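Local coordinates for tyrosine recombinase XerH (Helicobacter pylori, PDB 5JK0) that catalyses the cutting and rejoining of DNA at the site-specific recombination sequence difH and takes part in chromosome segregation, at a contact of chain A with DNA. Numbering follows the deposited sequence.

Site 1: a contact of chain A with DNA. Residues 71-72, 74-75. With nucleotides of chain C; nucleotides of chain B.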
ATOM      1  N   LEU A  71       3.022  -5.818  26.485  1.00 24.35           N
ATOM      2  CA  LEU A  71       2.266  -4.779  27.184  1.00 24.51           C
ATOM      3  C   LEU A  71       0.778  -4.722  26.837  1.00 24.43           C
ATOM      4  O   LEU A  71      -0.051  -4.423  27.695  1.00 22.66           O
ATOM      5  CB  LEU A  71       2.892  -3.412  26.907  1.00 24.69           C
ATOM      6  CG  LEU A  71       4.401  -3.298  27.137  1.00 25.88           C
ATOM      7  CD1 LEU A  71       4.867  -1.866  26.925  1.00 26.10           C
ATOM      8  CD2 LEU A  71       4.776  -3.791  28.530  1.00 24.49           C
ATOM      9  N   GLY A  72       0.449  -4.999  25.578  1.00 23.19           N
ATOM     10  CA  GLY A  72      -0.904  -4.811  25.082  1.00 21.64           C
ATOM     11  C   GLY A  72      -1.982  -5.651  25.747  1.00 27.47           C
ATOM     12  O   GLY A  72      -3.160  -5.292  25.714  1.00 20.94           O
ATOM     13  N   ASN A  74      -2.729  -6.107  28.763  1.00 22.65           N
ATOM     14  CA  ASN A  74      -3.315  -5.546  29.977  1.00 24.29           C
ATOM     15  C   ASN A  74      -4.663  -4.872  29.732  1.00 25.84           C
ATOM     16  O   ASN A  74      -5.494  -4.790  30.636  1.00 28.33           O
ATOM     17  CB  ASN A  74      -2.351  -4.546  30.621  1.00 21.79           C
ATOM     18  CG  ASN A  74      -2.497  -3.141  30.059  1.00 28.10           C
ATOM     19  OD1 ASN A  74      -3.247  -2.322  30.591  1.00 28.42           O
ATOM     20  ND2 ASN A  74      -1.774  -2.856  28.982  1.00 23.09           N
ATOM     21  N   THR A  75      -4.876  -4.391  28.512  1.00 24.07           N
ATOM     22  CA  THR A  75      -6.110  -3.693  28.170  1.00 24.83           C
ATOM     23  C   THR A  75      -7.298  -4.656  28.103  1.00 24.59           C
ATOM     24  O   THR A  75      -8.443  -4.263  28.332  1.00 24.85           O
ATOM     25  CB  THR A  75      -5.973  -2.944  26.822  1.00 25.94           C
ATOM     26  OG1 THR A  75      -4.810  -2.108  26.854  1.00 25.77           O
ATOM     27  CG2 THR A  75      -7.196  -2.080  26.551  1.00 25.85           C
TER
ATOM     28  P    DA C   9      -8.990  -0.415  38.831  1.00 43.73           P
ATOM     29  OP1  DA C   9      -9.887   0.032  39.917  1.00 47.28           O
ATOM     30  OP2  DA C   9      -9.457  -1.427  37.858  1.00 44.48           O
ATOM     31  O5'  DA C   9      -8.497   0.877  38.024  1.00 29.85           O
ATOM     32  C5'  DA C   9      -7.884   1.947  38.728  1.00 29.70           C
ATOM     33  C4'  DA C   9      -7.232   2.940  37.780  1.00 27.26           C
ATOM     34  O4'  DA C   9      -6.183   2.294  37.028  1.00 25.34           O
ATOM     35  C3'  DA C   9      -8.164   3.571  36.738  1.00 25.32           C
ATOM     36  O3'  DA C   9      -8.333   4.954  37.028  1.00 25.30           O
ATOM     37  C2'  DA C   9      -7.438   3.358  35.395  1.00 23.98           C
ATOM     38  C1'  DA C   9      -6.023   3.007  35.835  1.00 24.38           C
ATOM     39  N9   DA C   9      -5.295   2.176  34.880  1.00 23.68           N
ATOM     40  C8   DA C   9      -5.573   0.886  34.523  1.00 23.42           C
ATOM     41  N7   DA C   9      -4.742   0.394  33.633  1.00 21.50           N
ATOM     42  C5   DA C   9      -3.857   1.431  33.394  1.00 23.02           C
ATOM     43  C6   DA C   9      -2.735   1.549  32.547  1.00 23.39           C
ATOM     44  N6   DA C   9      -2.301   0.562  31.756  1.00 24.15           N
ATOM     45  N1   DA C   9      -2.073   2.725  32.545  1.00 23.05           N
ATOM     46  C2   DA C   9      -2.509   3.713  33.336  1.00 23.80           C
ATOM     47  N3   DA C   9      -3.547   3.721  34.171  1.00 25.97           N
ATOM     48  C4   DA C   9      -4.184   2.538  34.153  1.00 24.13           C
ATOM     49  P    DA C  10      -9.321   5.863  36.144  1.00 29.52           P
ATOM     50  OP1  DA C  10      -9.724   7.008  36.988  1.00 32.49           O
ATOM     51  OP2  DA C  10     -10.355   4.986  35.551  1.00 28.86           O
ATOM     52  O5'  DA C  10      -8.386   6.408  34.964  1.00 27.82           O
ATOM     53  C5'  DA C  10      -7.201   7.130  35.275  1.00 28.52           C
ATOM     54  C4'  DA C  10      -6.446   7.518  34.016  1.00 26.84           C
ATOM     55  O4'  DA C  10      -5.784   6.350  33.460  1.00 27.76           O
ATOM     56  C3'  DA C  10      -7.313   8.093  32.889  1.00 25.75           C
ATOM     57  O3'  DA C  10      -6.742   9.304  32.403  1.00 24.85           O
ATOM     58  C2'  DA C  10      -7.286   6.998  31.821  1.00 24.76           C
ATOM     59  C1'  DA C  10      -5.920   6.384  32.062  1.00 25.49           C
ATOM     60  N9   DA C  10      -5.786   5.029  31.537  1.00 23.72           N
ATOM     61  C8   DA C  10      -6.665   3.993  31.690  1.00 22.44           C
ATOM     62  N7   DA C  10      -6.286   2.885  31.096  1.00 23.79           N
ATOM     63  C5   DA C  10      -5.076   3.219  30.511  1.00 23.21           C
ATOM     64  C6   DA C  10      -4.161   2.482  29.732  1.00 24.12           C
ATOM     65  N6   DA C  10      -4.341   1.197  29.401  1.00 24.76           N
ATOM     66  N1   DA C  10      -3.049   3.116  29.305  1.00 23.18           N
ATOM     67  C2   DA C  10      -2.870   4.400  29.637  1.00 23.05           C
ATOM     68  N3   DA C  10      -3.658   5.196  30.359  1.00 24.28           N
ATOM     69  C4   DA C  10      -4.754   4.537  30.769  1.00 23.63           C
TER
ATOM     70  P    DT B  20      -0.167  -3.327  18.233  1.00 26.73           P
ATOM     71  OP1  DT B  20       0.805  -3.474  17.129  1.00 26.14           O
ATOM     72  OP2  DT B  20      -0.512  -4.497  19.073  1.00 29.31           O
ATOM     73  O5'  DT B  20       0.334  -2.158  19.201  1.00 25.86           O
ATOM     74  C5'  DT B  20       0.673  -0.890  18.655  1.00 25.70           C
ATOM     75  C4'  DT B  20       0.958   0.115  19.756  1.00 24.87           C
ATOM     76  O4'  DT B  20      -0.258   0.396  20.481  1.00 24.42           O
ATOM     77  C3'  DT B  20       1.988  -0.336  20.798  1.00 25.98           C
ATOM     78  O3'  DT B  20       3.096   0.563  20.794  1.00 27.40           O
ATOM     79  C2'  DT B  20       1.222  -0.307  22.133  1.00 24.15           C
ATOM     80  C1'  DT B  20       0.062   0.626  21.827  1.00 23.50           C
ATOM     81  N1   DT B  20      -1.155   0.363  22.648  1.00 22.07           N
ATOM     82  C2   DT B  20      -1.662   1.368  23.442  1.00 21.48           C
ATOM     83  O2   DT B  20      -1.161   2.477  23.517  1.00 21.72           O
ATOM     84  N3   DT B  20      -2.783   1.029  24.149  1.00 20.47           N
ATOM     85  C4   DT B  20      -3.436  -0.189  24.145  1.00 22.27           C
ATOM     86  O4   DT B  20      -4.440  -0.399  24.820  1.00 24.46           O
ATOM     87  C5   DT B  20      -2.854  -1.200  23.293  1.00 21.91           C
ATOM     88  C7   DT B  20      -3.476  -2.563  23.207  1.00 21.61           C
ATOM     89  C6   DT B  20      -1.756  -0.878  22.592  1.00 21.13           C
ATOM     90  P    DT B  21       4.295   0.405  21.854  1.00 36.29           P
ATOM     91  OP1  DT B  21       5.530   0.851  21.176  1.00 40.18           O
ATOM     92  OP2  DT B  21       4.245  -0.948  22.450  1.00 40.48           O
ATOM     93  O5'  DT B  21       3.935   1.475  22.986  1.00 41.23           O
ATOM     94  C5'  DT B  21       3.692   2.829  22.618  1.00 37.48           C
ATOM     95  C4'  DT B  21       3.199   3.640  23.801  1.00 33.56           C
ATOM     96  O4'  DT B  21       1.927   3.133  24.244  1.00 30.16           O
ATOM     97  C3'  DT B  21       4.108   3.613  25.031  1.00 32.10           C
ATOM     98  O3'  DT B  21       4.795   4.856  25.150  1.00 34.26           O
ATOM     99  C2'  DT B  21       3.154   3.374  26.216  1.00 30.25           C
ATOM    100  C1'  DT B  21       1.767   3.486  25.588  1.00 27.56           C
ATOM    101  N1   DT B  21       0.760   2.574  26.202  1.00 24.21           N
ATOM    102  C2   DT B  21      -0.131   3.080  27.119  1.00 23.37           C
ATOM    103  O2   DT B  21      -0.142   4.247  27.468  1.00 24.55           O
ATOM    104  N3   DT B  21      -1.016   2.164  27.622  1.00 23.09           N
ATOM    105  C4   DT B  21      -1.100   0.822  27.305  1.00 21.65           C
ATOM    106  O4   DT B  21      -1.933   0.078  27.813  1.00 22.12           O
ATOM    107  C5   DT B  21      -0.138   0.356  26.335  1.00 21.86           C
ATOM    108  C7   DT B  21      -0.132  -1.083  25.911  1.00 21.32           C
ATOM    109  C6   DT B  21       0.736   1.244  25.836  1.00 22.82           C
TER
HETATM  110  O   HOH W   1      -4.926  -2.603  32.976  1.00 27.20           O
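Asn74 meets the major groove through both ends of its carboxamide, and the way that flat group is fixed illustrates how one side chain can read neighbouring base pairs. The amide nitrogen Asn74 ND2 points at the thymine carbonyl O4 of DT21 of chain B, 3.2 Å away, along a nearly straight bond (176° at the hydrogen). Its other hydrogen goes to the backbone carbonyl Leu71 O, at 2.7 Å from Asn74 ND2. Both acceptors lie in the plane of the amide, so the two N-H groups together fix its rotation and thereby place OD1 on the adenine side. There Asn74 OD1 accepts a longer bond, 3.3 Å, from the exocyclic amine N6 of DA9 of chain C, which approaches from above the carbonyl plane, away from the lone pairs. A water also joins OD1 to N7 of DA9. Chi1 of 87° tucks CG into the gap flanked by both backbone bonds, which swings the amide across the groove.

DT21 O4 also accepts a bond from N6 of its pairing partner DA10 of chain C. One base step along, Thr75 OG1, anti to the carbonyl carbon (chi1 -53°) and so directed at the base, donates to O4 of DT20 of chain B at 2.7 Å, with CB and CG2 close to the same carbonyl. The thymine methyls are met by apolar contacts that may contribute to recognition: Gly72 CA lies 3.9 Å from C7 of DT20 and equally near C7 of DT21, while Leu71 CB touches the latter methyl.

The site joins the short 3-10 helix 71-73 to the first turn of helix 74-88, in the core-binding region, presenting a helix start to the T-A pairs.

Site 2: a contact of chain A with DNA. Residues 286, 290, 308-310. With nucleotides of chain B.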
ATOM      1  N   GLN A 286      10.510   3.675  33.107  1.00 24.09           N
ATOM      2  CA  GLN A 286       9.565   4.784  33.066  1.00 23.69           C
ATOM      3  C   GLN A 286       9.281   5.295  34.477  1.00 25.23           C
ATOM      4  O   GLN A 286       9.056   6.488  34.682  1.00 26.94           O
ATOM      5  CB  GLN A 286       8.266   4.350  32.374  1.00 22.31           C
ATOM      6  CG  GLN A 286       7.159   5.401  32.357  1.00 21.93           C
ATOM      7  CD  GLN A 286       6.265   5.337  33.587  1.00 23.91           C
ATOM      8  OE1 GLN A 286       6.243   4.333  34.301  1.00 20.81           O
ATOM      9  NE2 GLN A 286       5.531   6.415  33.844  1.00 22.86           N
ATOM     10  N   TYR A 290       9.709   9.193  35.623  1.00 26.47           N
ATOM     11  CA  TYR A 290       8.545   9.926  36.107  1.00 26.49           C
ATOM     12  C   TYR A 290       8.846  10.647  37.415  1.00 26.66           C
ATOM     13  O   TYR A 290       8.539  11.830  37.564  1.00 26.12           O
ATOM     14  CB  TYR A 290       7.350   8.987  36.300  1.00 25.66           C
ATOM     15  CG  TYR A 290       6.097   9.706  36.755  1.00 24.60           C
ATOM     16  CD1 TYR A 290       5.211  10.249  35.833  1.00 22.55           C
ATOM     17  CD2 TYR A 290       5.807   9.854  38.108  1.00 25.18           C
ATOM     18  CE1 TYR A 290       4.071  10.915  36.245  1.00 24.97           C
ATOM     19  CE2 TYR A 290       4.670  10.519  38.528  1.00 26.28           C
ATOM     20  CZ  TYR A 290       3.807  11.048  37.591  1.00 26.10           C
ATOM     21  OH  TYR A 290       2.673  11.711  38.003  1.00 26.76           O
ATOM     22  N   GLY A 308       4.002  14.339  34.526  1.00 23.05           N
ATOM     23  CA  GLY A 308       5.039  13.455  34.025  1.00 22.30           C
ATOM     24  C   GLY A 308       5.696  13.913  32.736  1.00 22.56           C
ATOM     25  O   GLY A 308       5.556  15.066  32.324  1.00 23.89           O
ATOM     26  N   ALA A 309       6.414  12.995  32.097  1.00 29.35           N
ATOM     27  CA  ALA A 309       7.165  13.305  30.885  1.00 27.26           C
ATOM     28  C   ALA A 309       6.253  13.622  29.706  1.00 26.18           C
ATOM     29  O   ALA A 309       6.550  14.513  28.908  1.00 23.35           O
ATOM     30  CB  ALA A 309       8.092  12.154  30.534  1.00 28.80           C
ATOM     31  N   HIS A 310       5.145  12.897  29.595  1.00 24.25           N
ATOM     32  CA  HIS A 310       4.233  13.094  28.476  1.00 22.92           C
ATOM     33  C   HIS A 310       3.535  14.447  28.573  1.00 23.02           C
ATOM     34  O   HIS A 310       3.080  14.993  27.569  1.00 22.12           O
ATOM     35  CB  HIS A 310       3.196  11.973  28.408  1.00 24.45           C
ATOM     36  CG  HIS A 310       2.670  11.729  27.027  1.00 24.13           C
ATOM     37  ND1 HIS A 310       3.064  10.654  26.260  1.00 24.67           N
ATOM     38  CD2 HIS A 310       1.796  12.432  26.269  1.00 23.43           C
ATOM     39  CE1 HIS A 310       2.448  10.701  25.091  1.00 24.36           C
ATOM     40  NE2 HIS A 310       1.674  11.771  25.071  1.00 22.30           N
TER
ATOM     41  P    DT B  22       5.840   5.108  26.346  1.00 29.41           P
ATOM     42  OP1  DT B  22       6.841   6.076  25.849  1.00 31.46           O
ATOM     43  OP2  DT B  22       6.281   3.798  26.875  1.00 31.13           O
ATOM     44  O5'  DT B  22       4.959   5.818  27.474  1.00 30.04           O
ATOM     45  C5'  DT B  22       4.335   7.064  27.199  1.00 29.17           C
ATOM     46  C4'  DT B  22       3.359   7.437  28.300  1.00 26.49           C
ATOM     47  O4'  DT B  22       2.397   6.369  28.483  1.00 25.70           O
ATOM     48  C3'  DT B  22       3.990   7.695  29.674  1.00 25.49           C
ATOM     49  O3'  DT B  22       3.590   8.979  30.146  1.00 25.81           O
ATOM     50  C2'  DT B  22       3.449   6.561  30.553  1.00 25.05           C
ATOM     51  C1'  DT B  22       2.149   6.199  29.854  1.00 24.12           C
ATOM     52  N1   DT B  22       1.726   4.789  30.082  1.00 25.02           N
ATOM     53  C2   DT B  22       0.557   4.536  30.760  1.00 24.16           C
ATOM     54  O2   DT B  22      -0.167   5.414  31.194  1.00 25.90           O
ATOM     55  N3   DT B  22       0.261   3.208  30.915  1.00 22.49           N
ATOM     56  C4   DT B  22       1.000   2.129  30.469  1.00 24.93           C
ATOM     57  O4   DT B  22       0.648   0.967  30.659  1.00 28.66           O
ATOM     58  C5   DT B  22       2.213   2.462  29.766  1.00 25.03           C
ATOM     59  C7   DT B  22       3.098   1.374  29.235  1.00 25.92           C
ATOM     60  C6   DT B  22       2.515   3.761  29.607  1.00 25.53           C
ATOM     61  P    DC B  23       3.943   9.468  31.636  1.00 25.04           P
ATOM     62  OP1  DC B  23       4.098  10.939  31.588  1.00 27.25           O
ATOM     63  OP2  DC B  23       5.055   8.650  32.169  1.00 26.77           O
ATOM     64  O5'  DC B  23       2.607   9.156  32.457  1.00 31.42           O
ATOM     65  C5'  DC B  23       1.363   9.694  32.015  1.00 30.51           C
ATOM     66  C4'  DC B  23       0.285   9.529  33.073  1.00 28.75           C
ATOM     67  O4'  DC B  23      -0.080   8.129  33.188  1.00 26.06           O
ATOM     68  C3'  DC B  23       0.675   9.978  34.477  1.00 28.92           C
ATOM     69  O3'  DC B  23      -0.450  10.554  35.123  1.00 29.09           O
ATOM     70  C2'  DC B  23       1.102   8.672  35.148  1.00 27.65           C
ATOM     71  C1'  DC B  23       0.149   7.673  34.506  1.00 25.81           C
ATOM     72  N1   DC B  23       0.695   6.290  34.422  1.00 25.65           N
ATOM     73  C2   DC B  23       0.061   5.250  35.110  1.00 25.03           C
ATOM     74  O2   DC B  23      -0.942   5.500  35.792  1.00 26.11           O
ATOM     75  N3   DC B  23       0.565   3.996  35.012  1.00 23.67           N
ATOM     76  C4   DC B  23       1.646   3.767  34.264  1.00 24.73           C
ATOM     77  N4   DC B  23       2.107   2.514  34.198  1.00 25.00           N
ATOM     78  C5   DC B  23       2.306   4.814  33.554  1.00 26.10           C
ATOM     79  C6   DC B  23       1.798   6.047  33.657  1.00 26.37           C
ATOM     80  P    DA B  24      -0.246  11.556  36.359  1.00 33.54           P
ATOM     81  OP1  DA B  24      -1.530  12.252  36.583  1.00 33.55           O
ATOM     82  OP2  DA B  24       0.985  12.340  36.107  1.00 37.95           O
ATOM     83  O5'  DA B  24      -0.001  10.584  37.603  1.00 38.64           O
ATOM     84  C5'  DA B  24      -1.034   9.707  38.021  1.00 36.71           C
ATOM     85  C4'  DA B  24      -0.551   8.773  39.114  1.00 35.56           C
ATOM     86  O4'  DA B  24       0.066   7.597  38.525  1.00 32.44           O
ATOM     87  C3'  DA B  24       0.493   9.364  40.068  1.00 36.92           C
ATOM     88  O3'  DA B  24       0.167   8.994  41.397  1.00 38.97           O
ATOM     89  C2'  DA B  24       1.787   8.689  39.614  1.00 34.73           C
ATOM     90  C1'  DA B  24       1.258   7.325  39.215  1.00 31.61           C
ATOM     91  N9   DA B  24       2.152   6.567  38.344  1.00 28.07           N
ATOM     92  C8   DA B  24       3.136   7.060  37.532  1.00 26.85           C
ATOM     93  N7   DA B  24       3.785   6.133  36.866  1.00 25.77           N
ATOM     94  C5   DA B  24       3.183   4.951  37.271  1.00 24.94           C
ATOM     95  C6   DA B  24       3.413   3.602  36.931  1.00 25.63           C
ATOM     96  N6   DA B  24       4.353   3.210  36.064  1.00 26.22           N
ATOM     97  N1   DA B  24       2.633   2.669  37.517  1.00 24.51           N
ATOM     98  C2   DA B  24       1.693   3.064  38.384  1.00 23.62           C
ATOM     99  N3   DA B  24       1.388   4.297  38.784  1.00 24.94           N
ATOM    100  C4   DA B  24       2.177   5.202  38.182  1.00 25.89           C
TER
HETATM  101  O   HOH W   2       7.308  10.069  32.979  1.00 30.67           O
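With CG anti to the backbone N (chi1 176°), Gln286 extends from its helix and then bends at chi2 (-89°), which lays its carboxamide between a base and a phosphate. Tyr290, one helical turn on, likewise has CG anti to N, and its ring swings toward the next sugar-phosphate unit. The pair shows how base reading can be coupled to backbone grip.

Gln286 OE1 accepts a bond of 2.8 Å from N6 on the major-groove edge of DA24 of chain B, with the amine tilted modestly from the carbonyl plane. At the other end of the amide, Gln286 NE2 donates to the phosphate oxygen OP2 of DC23, 2.8 Å away and close to the amide plane. Tyr290 adds a hydroxyl bond, OH to OP2 of DA24 at 2.6 Å, in the plane of its ring. One ring face receives the adenine edge-on: C8 of DA24 sits over the centre of the Tyr290 ring, 3.8 Å above its plane, with the planes 74° apart.

The DC23 phosphate is also held at the start of helix 309-324, where backbone His310 N donates to OP1 at 3.0 Å and a water joins Ala309 N to OP2. The helix N-terminus would probably add a favourable electrostatic pull. His310 CB packs by the same phosphate, while its imidazole runs alongside the DT22 sugar.

By anchoring consecutive phosphates and reading one adenine, this site holds the strand against the catalytic domain; it includes His310, of the predicted catalytic set, whose backbone N binds the DC23 phosphate.

The C-alpha centres of site 1 and site 2 are about 19 Å apart, and the two share no residue or helix. Both engage chain B, at adjoining stretches of the strand: DT20 and DT21 at site 1, DT22 to DA24 at site 2. Site 1 belongs to the core-binding region and site 2 to the tyrosine recombinase domain, so the protein clasps the duplex from opposite sides. The centre of site 2 is about 8 Å from Arg214 but 20 Å from Lys240, whereas that of site 1 is about 16 Å from both. The clamp recurs in each of the four XerH copies, consistent with a synaptic assembly.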